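Side-chain contacts in beta-ketothiolase BktB (Ralstonia eutropha, PDB 4NZS), which catalyses the condensation of acetyl-CoA with propionyl-CoA or with a second acetyl-CoA, giving beta-ketovaleryl-CoA or acetoacetyl-CoA for polyester production: residues L72-A77 and V82-P87; R41-R46 and A262-E267; A167-K172 and D291-G296. All blocks are in the same frame, centred on the assembly; numbering follows the deposited sequence.

Interaction 1 (L72-A77 and V82-P87)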
ATOM      1  N   LEU A  72       9.454 -21.736   2.151  1.00 34.24           N
ATOM      2  CA  LEU A  72      10.207 -21.670   3.405  1.00 30.56           C
ATOM      3  C   LEU A  72      11.012 -22.850   3.849  1.00 34.23           C
ATOM      4  O   LEU A  72      12.137 -22.712   4.428  1.00 28.53           O
ATOM      5  CB  LEU A  72       9.203 -21.436   4.505  1.00 34.10           C
ATOM      6  CG  LEU A  72       9.573 -21.183   5.968  1.00 35.93           C
ATOM      7  CD1 LEU A  72       9.644 -22.480   6.688  1.00 40.37           C
ATOM      8  CD2 LEU A  72      10.835 -20.350   6.185  1.00 40.17           C
ATOM      9  N   GLY A  73      10.395 -24.026   3.730  1.00 32.07           N
ATOM     10  CA  GLY A  73      11.065 -25.243   4.187  1.00 31.79           C
ATOM     11  C   GLY A  73      12.272 -25.645   3.334  1.00 28.67           C
ATOM     12  O   GLY A  73      13.169 -26.297   3.794  1.00 23.90           O
ATOM     13  N   ARG A  74      12.259 -25.301   2.069  1.00 31.38           N
ATOM     14  CA  ARG A  74      13.396 -25.569   1.212  1.00 33.66           C
ATOM     15  C   ARG A  74      14.437 -24.539   1.511  1.00 38.02           C
ATOM     16  O   ARG A  74      15.619 -24.850   1.492  1.00 41.74           O
ATOM     17  CB  ARG A  74      12.967 -25.521  -0.235  1.00 37.14           C
ATOM     18  CG  ARG A  74      14.063 -25.618  -1.289  1.00 43.91           C
ATOM     19  CD  ARG A  74      14.407 -27.040  -1.668  1.00 43.70           C
ATOM     20  NE  ARG A  74      15.178 -27.042  -2.903  1.00 49.57           N
ATOM     21  CZ  ARG A  74      15.783 -28.108  -3.418  1.00 49.35           C
ATOM     22  NH1 ARG A  74      15.711 -29.294  -2.824  1.00 50.79           N
ATOM     23  NH2 ARG A  74      16.485 -27.984  -4.533  1.00 50.37           N
ATOM     24  N   VAL A  75      14.038 -23.310   1.819  1.00 38.99           N
ATOM     25  CA  VAL A  75      15.051 -22.280   2.105  1.00 38.32           C
ATOM     26  C   VAL A  75      15.707 -22.511   3.467  1.00 39.80           C
ATOM     27  O   VAL A  75      16.901 -22.230   3.648  1.00 37.28           O
ATOM     28  CB  VAL A  75      14.479 -20.832   2.070  1.00 42.64           C
ATOM     29  CG1 VAL A  75      15.541 -19.833   2.535  1.00 44.70           C
ATOM     30  CG2 VAL A  75      14.021 -20.438   0.683  1.00 40.65           C
ATOM     31  N   ALA A  76      14.936 -22.933   4.452  1.00 42.14           N
ATOM     32  CA  ALA A  76      15.539 -23.170   5.743  1.00 42.77           C
ATOM     33  C   ALA A  76      16.502 -24.310   5.612  1.00 40.67           C
ATOM     34  O   ALA A  76      17.592 -24.269   6.153  1.00 55.78           O
ATOM     35  CB  ALA A  76      14.501 -23.472   6.796  1.00 41.34           C
ATOM     36  N   ALA A  77      16.089 -25.340   4.898  1.00 35.62           N
ATOM     37  CA  ALA A  77      16.950 -26.481   4.737  1.00 38.85           C
ATOM     38  C   ALA A  77      18.194 -26.159   3.952  1.00 34.30           C
ATOM     39  O   ALA A  77      19.288 -26.376   4.405  1.00 31.92           O
ATOM     40  CB  ALA A  77      16.184 -27.576   4.020  1.00 35.64           C
ATOM     41  N   VAL A  82      21.700 -28.332   4.151  1.00 51.34           N
ATOM     42  CA  VAL A  82      21.117 -29.580   3.642  1.00 41.46           C
ATOM     43  C   VAL A  82      21.198 -29.675   2.141  1.00 44.67           C
ATOM     44  O   VAL A  82      21.112 -28.682   1.442  1.00 46.95           O
ATOM     45  CB  VAL A  82      19.643 -29.659   3.992  1.00 41.62           C
ATOM     46  CG1 VAL A  82      18.980 -30.866   3.317  1.00 39.23           C
ATOM     47  CG2 VAL A  82      19.460 -29.685   5.507  1.00 41.22           C
ATOM     48  N   THR A  83      21.345 -30.874   1.610  1.00 50.73           N
ATOM     49  CA  THR A  83      21.427 -30.974   0.176  1.00 53.57           C
ATOM     50  C   THR A  83      20.163 -30.553  -0.504  1.00 53.41           C
ATOM     51  O   THR A  83      19.032 -30.825  -0.089  1.00 59.94           O
ATOM     52  CB  THR A  83      21.759 -32.358  -0.355  1.00 55.21           C
ATOM     53  OG1 THR A  83      21.072 -33.338   0.443  1.00 59.12           O
ATOM     54  CG2 THR A  83      23.254 -32.548  -0.344  1.00 57.35           C
ATOM     55  N   ILE A  84      20.452 -29.851  -1.575  1.00 51.05           N
ATOM     56  CA  ILE A  84      19.588 -29.494  -2.630  1.00 42.53           C
ATOM     57  C   ILE A  84      18.948 -30.773  -3.171  1.00 39.04           C
ATOM     58  O   ILE A  84      17.894 -30.729  -3.816  1.00 36.17           O
ATOM     59  CB  ILE A  84      20.519 -28.767  -3.658  1.00 49.50           C
ATOM     60  CG1 ILE A  84      19.902 -27.480  -4.207  1.00 47.94           C
ATOM     61  CG2 ILE A  84      21.017 -29.710  -4.762  1.00 51.90           C
ATOM     62  CD1 ILE A  84      20.905 -26.343  -4.294  1.00 45.60           C
ATOM     63  N   ASN A  85      19.604 -31.912  -2.948  1.00 43.51           N
ATOM     64  CA  ASN A  85      19.049 -33.226  -3.331  1.00 46.61           C
ATOM     65  C   ASN A  85      17.913 -33.692  -2.404  1.00 45.42           C
ATOM     66  O   ASN A  85      17.326 -34.746  -2.629  1.00 42.86           O
ATOM     67  CB  ASN A  85      20.143 -34.318  -3.391  1.00 48.52           C
ATOM     68  CG  ASN A  85      21.341 -33.972  -4.325  1.00 50.90           C
ATOM     69  OD1 ASN A  85      21.313 -33.040  -5.134  1.00 48.99           O
ATOM     70  ND2 ASN A  85      22.408 -34.747  -4.189  1.00 50.66           N
ATOM     71  N   ALA A  86      17.587 -32.885  -1.392  1.00 45.76           N
ATOM     72  CA  ALA A  86      16.559 -33.226  -0.376  1.00 46.74           C
ATOM     73  C   ALA A  86      15.157 -32.521  -0.475  1.00 46.10           C
ATOM     74  O   ALA A  86      15.038 -31.295  -0.316  1.00 45.50           O
ATOM     75  CB  ALA A  86      17.155 -32.959   0.996  1.00 43.96           C
ATOM     76  N   PRO A  87      14.095 -33.304  -0.733  1.00 50.69           N
ATOM     77  CA  PRO A  87      12.684 -32.946  -0.461  1.00 48.28           C
ATOM     78  C   PRO A  87      12.387 -32.134   0.808  1.00 45.67           C
ATOM     79  O   PRO A  87      12.771 -32.497   1.915  1.00 47.75           O
ATOM     80  CB  PRO A  87      12.000 -34.319  -0.407  1.00 50.39           C
ATOM     81  CG  PRO A  87      12.805 -35.160  -1.369  1.00 51.08           C
ATOM     82  CD  PRO A  87      14.139 -34.462  -1.645  1.00 49.29           C
TER

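Interaction 2 (R41-R46 and A262-E267)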
ATOM      1  N   ARG A  41      21.012 -25.507  10.732  1.00 42.94           N
ATOM      2  CA  ARG A  41      22.447 -25.710  10.789  1.00 42.60           C
ATOM      3  C   ARG A  41      22.889 -26.143  12.163  1.00 47.55           C
ATOM      4  O   ARG A  41      23.680 -27.099  12.314  1.00 53.14           O
ATOM      5  CB  ARG A  41      23.210 -24.481  10.401  1.00 45.08           C
ATOM      6  CG  ARG A  41      24.630 -24.824   9.995  1.00 45.18           C
ATOM      7  CD  ARG A  41      25.073 -24.000   8.819  1.00 49.12           C
ATOM      8  NE  ARG A  41      25.310 -22.619   9.235  1.00 58.21           N
ATOM      9  CZ  ARG A  41      26.405 -22.204   9.904  1.00 67.66           C
ATOM     10  NH1 ARG A  41      27.377 -23.057  10.263  1.00 69.92           N
ATOM     11  NH2 ARG A  41      26.550 -20.922  10.224  1.00 62.26           N
ATOM     12  N   GLU A  42      22.353 -25.512  13.184  1.00 46.68           N
ATOM     13  CA  GLU A  42      22.754 -25.911  14.522  1.00 49.37           C
ATOM     14  C   GLU A  42      22.379 -27.340  14.935  1.00 49.96           C
ATOM     15  O   GLU A  42      23.133 -28.031  15.636  1.00 54.63           O
ATOM     16  CB  GLU A  42      22.213 -24.953  15.561  1.00 53.06           C
ATOM     17  CG  GLU A  42      23.156 -24.820  16.726  1.00 60.49           C
ATOM     18  CD  GLU A  42      24.509 -24.339  16.245  1.00 65.94           C
ATOM     19  OE1 GLU A  42      25.291 -25.197  15.777  1.00 69.08           O
ATOM     20  OE2 GLU A  42      24.762 -23.112  16.293  1.00 59.28           O
ATOM     21  N   ALA A  43      21.215 -27.794  14.522  1.00 43.80           N
ATOM     22  CA  ALA A  43      20.762 -29.079  14.961  1.00 41.90           C
ATOM     23  C   ALA A  43      21.565 -30.164  14.275  1.00 42.12           C
ATOM     24  O   ALA A  43      21.657 -31.265  14.763  1.00 44.03           O
ATOM     25  CB  ALA A  43      19.270 -29.233  14.675  1.00 46.97           C
ATOM     26  N   LEU A  44      22.125 -29.870  13.114  1.00 48.33           N
ATOM     27  CA  LEU A  44      23.044 -30.813  12.475  1.00 52.49           C
ATOM     28  C   LEU A  44      24.326 -31.009  13.292  1.00 52.66           C
ATOM     29  O   LEU A  44      24.736 -32.125  13.596  1.00 45.71           O
ATOM     30  CB  LEU A  44      23.397 -30.325  11.065  1.00 51.24           C
ATOM     31  CG  LEU A  44      22.445 -30.756   9.935  1.00 51.31           C
ATOM     32  CD1 LEU A  44      21.317 -31.707  10.355  1.00 44.22           C
ATOM     33  CD2 LEU A  44      21.897 -29.527   9.221  1.00 51.32           C
ATOM     34  N   ALA A  45      24.936 -29.885  13.640  1.00 59.71           N
ATOM     35  CA  ALA A  45      26.135 -29.844  14.442  1.00 58.78           C
ATOM     36  C   ALA A  45      26.035 -30.705  15.687  1.00 54.07           C
ATOM     37  O   ALA A  45      26.961 -31.429  16.009  1.00 59.52           O
ATOM     38  CB  ALA A  45      26.426 -28.403  14.825  1.00 60.79           C
ATOM     39  N   ARG A  46      24.955 -30.557  16.436  1.00 56.86           N
ATOM     40  CA  ARG A  46      24.725 -31.374  17.622  1.00 55.11           C
ATOM     41  C   ARG A  46      24.509 -32.821  17.272  1.00 57.30           C
ATOM     42  O   ARG A  46      24.964 -33.717  17.953  1.00 64.68           O
ATOM     43  CB  ARG A  46      23.555 -30.850  18.432  1.00 57.74           C
ATOM     44  CG  ARG A  46      23.566 -29.350  18.586  1.00 61.75           C
ATOM     45  CD  ARG A  46      23.728 -28.916  20.027  1.00 68.24           C
ATOM     46  NE  ARG A  46      23.592 -27.472  20.128  1.00 75.52           N
ATOM     47  CZ  ARG A  46      24.243 -26.711  20.993  1.00 80.26           C
ATOM     48  NH1 ARG A  46      25.078 -27.253  21.862  1.00 79.17           N
ATOM     49  NH2 ARG A  46      24.048 -25.404  20.991  1.00 76.47           N
ATOM     50  N   ALA A 262      14.293 -26.761  15.473  1.00 44.97           N
ATOM     51  CA  ALA A 262      14.450 -28.001  14.684  1.00 51.40           C
ATOM     52  C   ALA A 262      14.852 -29.231  15.492  1.00 54.58           C
ATOM     53  O   ALA A 262      15.516 -29.150  16.530  1.00 54.59           O
ATOM     54  CB  ALA A 262      15.437 -27.799  13.544  1.00 50.38           C
ATOM     55  N   VAL A 263      14.421 -30.382  15.001  1.00 52.17           N
ATOM     56  CA  VAL A 263      14.935 -31.626  15.510  1.00 49.35           C
ATOM     57  C   VAL A 263      15.537 -32.359  14.346  1.00 48.34           C
ATOM     58  O   VAL A 263      14.964 -32.337  13.236  1.00 43.67           O
ATOM     59  CB  VAL A 263      13.865 -32.504  16.162  1.00 40.07           C
ATOM     60  CG1 VAL A 263      13.045 -31.677  17.126  1.00 43.31           C
ATOM     61  CG2 VAL A 263      12.997 -33.191  15.117  1.00 39.22           C
ATOM     62  N   VAL A 264      16.687 -32.995  14.592  1.00 46.13           N
ATOM     63  CA  VAL A 264      17.158 -33.989  13.647  1.00 50.83           C
ATOM     64  C   VAL A 264      16.634 -35.314  14.088  1.00 46.04           C
ATOM     65  O   VAL A 264      16.699 -35.632  15.251  1.00 55.21           O
ATOM     66  CB  VAL A 264      18.679 -34.075  13.556  1.00 52.79           C
ATOM     67  CG1 VAL A 264      19.058 -35.252  12.660  1.00 55.62           C
ATOM     68  CG2 VAL A 264      19.270 -32.766  13.005  1.00 55.13           C
ATOM     69  N   MET A 265      16.106 -36.079  13.158  1.00 47.09           N
ATOM     70  CA  MET A 265      15.635 -37.405  13.480  1.00 51.00           C
ATOM     71  C   MET A 265      16.268 -38.456  12.623  1.00 53.47           C
ATOM     72  O   MET A 265      16.922 -38.178  11.607  1.00 54.65           O
ATOM     73  CB  MET A 265      14.152 -37.500  13.276  1.00 50.32           C
ATOM     74  CG  MET A 265      13.320 -36.986  14.415  1.00 47.58           C
ATOM     75  SD  MET A 265      11.768 -36.629  13.595  1.00 58.05           S
ATOM     76  CE  MET A 265      10.744 -36.251  15.007  1.00 62.07           C
ATOM     77  N   MET A 266      16.043 -39.680  13.063  1.00 56.40           N
ATOM     78  CA  MET A 266      16.681 -40.827  12.496  1.00 56.86           C
ATOM     79  C   MET A 266      15.872 -42.054  12.724  1.00 55.81           C
ATOM     80  O   MET A 266      15.242 -42.212  13.777  1.00 51.81           O
ATOM     81  CB  MET A 266      18.045 -41.043  13.150  1.00 57.67           C
ATOM     82  CG  MET A 266      19.158 -40.759  12.186  1.00 60.04           C
ATOM     83  SD  MET A 266      20.815 -40.822  12.870  1.00 67.57           S
ATOM     84  CE  MET A 266      21.664 -40.056  11.482  1.00 67.72           C
ATOM     85  N   GLU A 267      15.928 -42.923  11.721  1.00 64.01           N
ATOM     86  CA  GLU A 267      15.715 -44.350  11.923  1.00 67.33           C
ATOM     87  C   GLU A 267      16.738 -44.873  12.973  1.00 67.73           C
ATOM     88  O   GLU A 267      17.972 -44.779  12.793  1.00 59.37           O
ATOM     89  CB  GLU A 267      15.844 -45.128  10.596  1.00 67.54           C
ATOM     90  CG  GLU A 267      14.834 -46.264  10.394  1.00 70.11           C
ATOM     91  CD  GLU A 267      14.937 -47.370  11.430  1.00 73.40           C
ATOM     92  OE1 GLU A 267      16.083 -47.670  11.865  1.00 66.02           O
ATOM     93  OE2 GLU A 267      13.865 -47.929  11.795  1.00 74.06           O
TER

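Interaction 3 (A167-K172 and D291-G296)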
ATOM      1  N   ALA A 167     -11.633 -18.679  24.012  1.00 56.23           N
ATOM      2  CA  ALA A 167     -11.087 -19.011  25.327  1.00 60.53           C
ATOM      3  C   ALA A 167     -12.185 -18.918  26.398  1.00 60.52           C
ATOM      4  O   ALA A 167     -12.495 -19.911  27.058  1.00 65.67           O
ATOM      5  CB  ALA A 167      -9.925 -18.111  25.665  1.00 62.65           C
ATOM      6  N   GLU A 168     -12.798 -17.739  26.510  1.00 57.49           N
ATOM      7  CA  GLU A 168     -13.972 -17.537  27.358  1.00 54.84           C
ATOM      8  C   GLU A 168     -14.855 -18.768  27.299  1.00 48.32           C
ATOM      9  O   GLU A 168     -15.255 -19.308  28.329  1.00 45.39           O
ATOM     10  CB  GLU A 168     -14.758 -16.289  26.938  1.00 51.64           C
ATOM     11  CG  GLU A 168     -13.962 -14.985  26.929  1.00 51.05           C
ATOM     12  CD  GLU A 168     -13.403 -14.610  28.282  1.00 49.08           C
ATOM     13  OE1 GLU A 168     -13.244 -15.529  29.087  1.00 52.89           O
ATOM     14  OE2 GLU A 168     -13.114 -13.415  28.556  1.00 47.77           O
ATOM     15  N   ASN A 169     -15.110 -19.253  26.093  1.00 51.27           N
ATOM     16  CA  ASN A 169     -16.020 -20.396  25.920  1.00 54.39           C
ATOM     17  C   ASN A 169     -15.618 -21.648  26.705  1.00 54.91           C
ATOM     18  O   ASN A 169     -16.458 -22.318  27.307  1.00 63.76           O
ATOM     19  CB  ASN A 169     -16.182 -20.745  24.437  1.00 50.66           C
ATOM     20  CG  ASN A 169     -17.018 -19.739  23.693  1.00 50.03           C
ATOM     21  OD1 ASN A 169     -17.499 -18.757  24.270  1.00 49.33           O
ATOM     22  ND2 ASN A 169     -17.178 -19.959  22.379  1.00 49.87           N
ATOM     23  N   VAL A 170     -14.334 -21.954  26.690  1.00 55.30           N
ATOM     24  CA  VAL A 170     -13.847 -23.175  27.285  1.00 52.06           C
ATOM     25  C   VAL A 170     -13.684 -22.917  28.754  1.00 52.83           C
ATOM     26  O   VAL A 170     -13.829 -23.827  29.572  1.00 50.23           O
ATOM     27  CB  VAL A 170     -12.528 -23.625  26.624  1.00 50.43           C
ATOM     28  CG1 VAL A 170     -11.808 -24.695  27.432  1.00 54.66           C
ATOM     29  CG2 VAL A 170     -12.827 -24.178  25.252  1.00 54.29           C
ATOM     30  N   ALA A 171     -13.367 -21.672  29.088  1.00 57.12           N
ATOM     31  CA  ALA A 171     -13.250 -21.269  30.485  1.00 57.96           C
ATOM     32  C   ALA A 171     -14.602 -21.433  31.187  1.00 64.44           C
ATOM     33  O   ALA A 171     -14.654 -21.866  32.342  1.00 68.50           O
ATOM     34  CB  ALA A 171     -12.769 -19.835  30.585  1.00 52.74           C
ATOM     35  N   LYS A 172     -15.677 -21.090  30.477  1.00 64.74           N
ATOM     36  CA  LYS A 172     -17.027 -21.256  30.996  1.00 73.85           C
ATOM     37  C   LYS A 172     -17.477 -22.729  30.946  1.00 73.34           C
ATOM     38  O   LYS A 172     -18.084 -23.245  31.899  1.00 73.78           O
ATOM     39  CB  LYS A 172     -18.016 -20.355  30.243  1.00 76.21           C
ATOM     40  CG  LYS A 172     -19.306 -21.052  29.836  1.00 79.73           C
ATOM     41  CD  LYS A 172     -20.511 -20.125  29.851  1.00 84.58           C
ATOM     42  CE  LYS A 172     -21.780 -20.915  29.566  1.00 79.32           C
ATOM     43  NZ  LYS A 172     -22.838 -20.039  29.017  1.00 80.81           N
ATOM     44  N   ASP A 291     -14.570 -28.787  18.473  1.00 63.44           N
ATOM     45  CA  ASP A 291     -15.358 -27.614  18.130  1.00 65.65           C
ATOM     46  C   ASP A 291     -14.481 -26.361  17.937  1.00 65.16           C
ATOM     47  O   ASP A 291     -13.594 -26.081  18.751  1.00 59.22           O
ATOM     48  CB  ASP A 291     -16.397 -27.318  19.207  1.00 72.35           C
ATOM     49  CG  ASP A 291     -17.382 -26.244  18.776  1.00 73.80           C
ATOM     50  OD1 ASP A 291     -18.104 -26.485  17.788  1.00 74.80           O
ATOM     51  OD2 ASP A 291     -17.421 -25.169  19.410  1.00 71.99           O
ATOM     52  N   PRO A 292     -14.738 -25.616  16.852  1.00 65.88           N
ATOM     53  CA  PRO A 292     -14.107 -24.330  16.546  1.00 67.55           C
ATOM     54  C   PRO A 292     -14.340 -23.298  17.624  1.00 66.84           C
ATOM     55  O   PRO A 292     -13.393 -22.610  18.023  1.00 67.81           O
ATOM     56  CB  PRO A 292     -14.827 -23.869  15.274  1.00 70.75           C
ATOM     57  CG  PRO A 292     -15.371 -25.112  14.661  1.00 71.22           C
ATOM     58  CD  PRO A 292     -15.632 -26.074  15.768  1.00 68.08           C
ATOM     59  N   LYS A 293     -15.593 -23.184  18.083  1.00 67.78           N
ATOM     60  CA  LYS A 293     -15.922 -22.257  19.164  1.00 65.55           C
ATOM     61  C   LYS A 293     -15.253 -22.650  20.495  1.00 61.53           C
ATOM     62  O   LYS A 293     -15.279 -21.877  21.448  1.00 68.49           O
ATOM     63  CB  LYS A 293     -17.441 -22.071  19.326  1.00 73.61           C
ATOM     64  CG  LYS A 293     -18.051 -20.889  18.573  1.00 73.44           C
ATOM     65  CD  LYS A 293     -19.454 -20.545  19.101  1.00 80.47           C
ATOM     66  CE  LYS A 293     -20.031 -19.292  18.439  1.00 86.00           C
ATOM     67  NZ  LYS A 293     -21.181 -18.703  19.180  1.00 83.83           N
ATOM     68  N   ALA A 294     -14.645 -23.827  20.569  1.00 63.03           N
ATOM     69  CA  ALA A 294     -13.834 -24.200  21.737  1.00 62.83           C
ATOM     70  C   ALA A 294     -12.559 -24.943  21.296  1.00 60.57           C
ATOM     71  O   ALA A 294     -12.125 -25.957  21.871  1.00 57.10           O
ATOM     72  CB  ALA A 294     -14.673 -25.047  22.687  1.00 62.76           C
ATOM     73  N   MET A 295     -11.866 -24.394  20.327  1.00 52.41           N
ATOM     74  CA  MET A 295     -10.771 -25.132  19.751  1.00 48.21           C
ATOM     75  C   MET A 295      -9.749 -25.416  20.836  1.00 42.96           C
ATOM     76  O   MET A 295      -8.939 -26.312  20.704  1.00 37.00           O
ATOM     77  CB  MET A 295     -10.160 -24.367  18.591  1.00 45.15           C
ATOM     78  CG  MET A 295      -9.659 -22.991  18.956  1.00 43.61           C
ATOM     79  SD  MET A 295      -7.930 -23.062  19.396  1.00 48.69           S
ATOM     80  CE  MET A 295      -7.735 -21.587  20.373  1.00 40.74           C
ATOM     81  N   GLY A 296      -9.822 -24.653  21.919  1.00 42.94           N
ATOM     82  CA  GLY A 296      -8.839 -24.669  22.983  1.00 41.60           C
ATOM     83  C   GLY A 296      -8.663 -25.991  23.701  1.00 50.94           C
ATOM     84  O   GLY A 296      -7.625 -26.239  24.283  1.00 53.78           O
TER

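Interaction 1 (L72-A77 and V82-P87)
R74 reaches from the helix to the loop that follows it and binds two backbone carbonyls with its guanidinium. The shortest of these bonds runs from R74 NH1 to I84 O, 2.8 Å long with an N-H...O angle of 143°. It is not ideally directed: NH1 stands above the carbonyl plane of I84, and the oxygen is itself tilted out of the guanidinium plane. R74 NH2 adds a weak bond to the same I84 O at 3.2 Å, so one oxygen is held by both terminal nitrogens. R74 NH1 also makes a weak bond of 3.3 Å to A86 O, which lies at the edge of the guanidinium and in its plane. The side chain gets there because CG is anti to the backbone N (chi1 173°) and the chain then bends at chi2 (88°). The two carbonyls belong to the second and last residues of a type I turn, T83 to A86, which is closed by a backbone bond from A86 N to T83 O. Nearer the helix, V82 N donates to A77 O over 3.1 Å, tying the start of the loop to the helix backbone.

Packing is modest. A77 CB and V82 CB lie 4.0 Å apart, and the aliphatic CG1 of I84 sits 3.5 Å from R74 NH2, the two side chains meeting at a slant. In the second subunit, G388 O accepts a bond from R74 NE, and V290 O a weak one from NH2.

The chemistry is thus that of a buried arginine whose guanidinium meets backbone oxygens of two subunits, I84 O and A86 O lying at its edge. Their partial negative charges probably help offset its positive charge, and the same group ties the turn of its own chain to the neighbouring subunit.

Interaction 2 (R41-R46 and A262-E267)
V264 on the strand meets A43 and L44 on the helix through one methyl, CG2. Its first torsion sets CG1 anti to the backbone N and leaves CG2 anti to the carbonyl carbon, the branch that reaches the helix. Both backbone and side chain of the helix approach that methyl. The carbonyl oxygen A43 O is 3.3 Å from V264 CG2, a nonbonded approach of methyl to backbone. L44 CD1 comes within 3.5 Å of the same V264 CG2, and A43 CB lies 3.9 Å from it. A43 thus contributes to the contact with its carbonyl as well as with its methyl.

L44 arrives by a different route. Its CB is directed away from the strand, yet with chi1 at -87° and chi2 at -4°, far from a staggered value, CD1 is brought back onto V264. The two side chains cross at about a right angle. A43 has no torsion to adjust; its CB points at the strand, and besides V264 it faces A262 CB at 4.2 Å. A262 and V264, two apart along the strand, thus both direct their CB toward the helix, whereas V263 between them turns to the other face.

No hydrogen bond spans the two segments, and all four touching residues are buried. The small alanines suit the short separation: the segment axes approach to 7.8 Å and cross at -42°. S14 OG, on strand 10-22, links the layers by bonding A43 O and, weakly, V264 N. Strand 257-267 runs between 10-22 and 116-124 in the mixed sheet, with helix 32-47 packed on the face presented by A262 and V264, while V263 and M265 rest on I102 of helix 97-110.

Interaction 3 (A167-K172 and D291-G296)
N169 and V170, consecutive on the helix, face K293 and A294, consecutive on the loop, one pair polar and the other apolar. The amide of N169 is turned so that ND2 donates to K293 O over 2.9 Å, with an N-H...O angle of 153°. The oxygen lies close to the amide plane, whereas the donor is tilted from the carbonyl plane. A chi1 of -73°, with CG anti to the carbonyl carbon and beside the backbone N, carries the amide toward K293 O, and chi2 of 0° then sets its rotation. The K293 side chain, extended beyond CG, runs obliquely past the amide; K293 CB is 3.7 Å from N169 ND2, so the aliphatic part of the lysine lies alongside the amide nitrogen.

V170 offers CG2, the branch anti to its carbonyl carbon, to the methyl of A294. V170 CG2 and A294 CB are 3.3 Å apart, tighter than usual van der Waals contact. G296 also lies near V170.

The contact ties helix 163-173, of the N-terminal thiolase domain, to a loop of the C-terminal one, between strand 280-289 and helix 299-310. V170 also rests on A332 of helix 327-336, M295 packs back onto M163 and T166 of helix 163-173, and P292 touches I84 of the second subunit.

Overall arrangement
Interactions 1 and 2 are neighbours within the N-terminal thiolase domain: their centres are 14 Å apart and their nearest atoms about 4 Å, without touching. V82 of interaction 1 packs on V40, from the helix that carries R41-R46. Interaction 3 lies on the opposite side of the chain's centre, 38 Å from interaction 1 and 36 Å from interaction 2 between centres, and unlike them joins the two thiolase domains. Across the subunit interface, I84 in interaction 1 of one chain packs on P292 in interaction 3 of another. Interaction 3 alone approaches the active site: V170 is about 8 Å from C385, the predicted proton acceptor, between side chains.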